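Local atomic coordinates of putative exported protein (PDB entry 3IEE), a protein that is of unknown function but is a putative exported, all-helical protein built from two uncharacterised family regions. Residues Glu21-Val26 with Leu160-Asp165. Residues are numbered along the deposited sequence; the frame is centred on the assembly and turned at random.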
# COMPACT_ATOMS: atom_id res chain seq x y z
N GLU A 21 -2.89 21.25 16.09
CA GLU A 21 -2.88 21.66 14.68
C GLU A 21 -1.83 20.89 13.94
O GLU A 21 -2.11 20.29 12.89
CB GLU A 21 -2.68 23.18 14.48
CG GLU A 21 -3.19 23.63 13.08
CD GLU A 21 -3.33 25.15 12.89
OE1 GLU A 21 -2.75 25.94 13.67
OE2 GLU A 21 -4.00 25.54 11.92
N ASN A 22 -0.62 20.86 14.51
CA ASN A 22 0.48 20.18 13.93
C ASN A 22 0.08 18.71 13.67
O ASN A 22 0.28 18.18 12.60
CB ASN A 22 1.68 20.22 14.87
CG ASN A 22 2.94 19.92 14.18
OD1 ASN A 22 3.38 20.73 13.35
ND2 ASN A 22 3.51 18.72 14.41
N ALA A 23 -0.46 18.06 14.70
CA ALA A 23 -0.83 16.66 14.62
C ALA A 23 -1.88 16.41 13.55
O ALA A 23 -1.81 15.47 12.80
CB ALA A 23 -1.37 16.18 15.99
N ALA A 24 -2.88 17.29 13.47
CA ALA A 24 -3.88 17.24 12.40
C ALA A 24 -3.27 17.36 11.02
O ALA A 24 -3.71 16.66 10.10
CB ALA A 24 -4.91 18.36 12.59
N GLU A 25 -2.28 18.23 10.86
CA GLU A 25 -1.64 18.40 9.55
C GLU A 25 -0.91 17.14 9.13
O GLU A 25 -0.93 16.75 7.97
CB GLU A 25 -0.68 19.57 9.56
CG GLU A 25 -1.32 20.93 9.51
CD GLU A 25 -2.28 21.08 8.34
OE1 GLU A 25 -1.93 20.70 7.21
OE2 GLU A 25 -3.42 21.53 8.59
N VAL A 26 -0.28 16.48 10.10
CA VAL A 26 0.44 15.22 9.85
C VAL A 26 -0.53 14.16 9.36
O VAL A 26 -0.30 13.52 8.33
CB VAL A 26 1.17 14.74 11.05
CG1 VAL A 26 1.63 13.24 10.86
CG2 VAL A 26 2.39 15.68 11.36
N LEU A 160 -1.28 10.19 19.18
CA LEU A 160 -1.17 10.34 20.61
C LEU A 160 -1.66 11.72 21.03
O LEU A 160 -2.34 11.87 22.05
CB LEU A 160 0.28 10.15 21.05
CG LEU A 160 0.80 8.73 21.01
CD1 LEU A 160 2.30 8.73 21.08
CD2 LEU A 160 0.22 7.96 22.16
N VAL A 161 -1.34 12.74 20.23
CA VAL A 161 -1.86 14.10 20.51
C VAL A 161 -3.40 14.20 20.38
O VAL A 161 -4.10 14.75 21.27
CB VAL A 161 -1.13 15.18 19.61
CG1 VAL A 161 -1.81 16.58 19.69
CG2 VAL A 161 0.34 15.29 19.98
N LEU A 162 -3.92 13.73 19.26
CA LEU A 162 -5.32 13.86 18.98
C LEU A 162 -6.20 12.99 19.87
O LEU A 162 -7.38 13.30 20.05
CB LEU A 162 -5.57 13.59 17.50
CG LEU A 162 -4.90 14.60 16.50
CD1 LEU A 162 -5.17 14.23 15.06
CD2 LEU A 162 -5.37 16.01 16.80
N LEU A 163 -5.64 11.93 20.46
CA LEU A 163 -6.42 10.98 21.25
C LEU A 163 -6.15 11.10 22.74
O LEU A 163 -6.54 10.23 23.53
CB LEU A 163 -6.11 9.55 20.79
CG LEU A 163 -6.56 9.22 19.39
CD1 LEU A 163 -5.91 7.83 18.92
CD2 LEU A 163 -8.10 9.22 19.28
N VAL A 164 -5.50 12.19 23.11
CA VAL A 164 -4.93 12.35 24.44
C VAL A 164 -5.99 12.10 25.53
O VAL A 164 -5.73 11.42 26.53
CB VAL A 164 -4.25 13.73 24.62
CG1 VAL A 164 -5.25 14.86 24.43
CG2 VAL A 164 -3.61 13.81 25.98
N ASP A 165 -7.21 12.56 25.32
CA ASP A 165 -8.22 12.41 26.37
C ASP A 165 -9.19 11.26 26.12
O ASP A 165 -10.21 11.14 26.81
CB ASP A 165 -8.98 13.72 26.54
CG ASP A 165 -8.09 14.81 27.12
OD1 ASP A 165 -7.35 14.51 28.10
OD2 ASP A 165 -8.14 15.95 26.57
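Val161 and Leu162 close on the methyl of Ala23, a compact example of close helix-helix packing around an alanine in an all-helical fold, here joining the N-terminal helix 17-40 to the last turn of the long helix 123-162. Helix 17-40 contributes just a methyl at this point, consistent with the 6.5 Å between the CA atoms of Ala23 and Val161. Val161, the first residue along 160-165 to touch the other helix, has its CA-CB bond directed at it. Its CG1, set anti to the backbone N (chi1 170°), lies 3.7 Å from Ala23 CB, and its own CB is hardly farther, 3.8 Å from Ala23 CB, so the CB-CG1 bond of the valine, not CG1 alone, lies against the alanine methyl. Asp19 and Ile20, about one turn before Ala23 on helix 17-40, also touch Val161, while Ala23 also touches Ala158, one turn before Val161 on helix 123-162. Leu162 follows with its branch point: CG stands 3.9 Å from Ala23 CB, and CD2 is close behind at 4.1 Å from the same methyl. Its extended chain (chi2 178°) leaves the other methyl beside the backbone of the facing helix, with Leu162 CD1 4.1 Å from the amide N of Ala24. Leu162 is exposed, whereas the Ala23 methyl, which meets both consecutive residues, belongs to a buried residue. No hydrogen bond or salt bridge spans the two segments, whose shared surface is small at 141 Å² and rests on apolar contact. Helical backbone geometry is lost next, at Leu163, whose side chain packs instead on Lys169, Ile172 and Met173 of helix 169-189. Just beyond it, a weak hydrogen bond of 3.4 Å runs from Val164 N back to Val161 O.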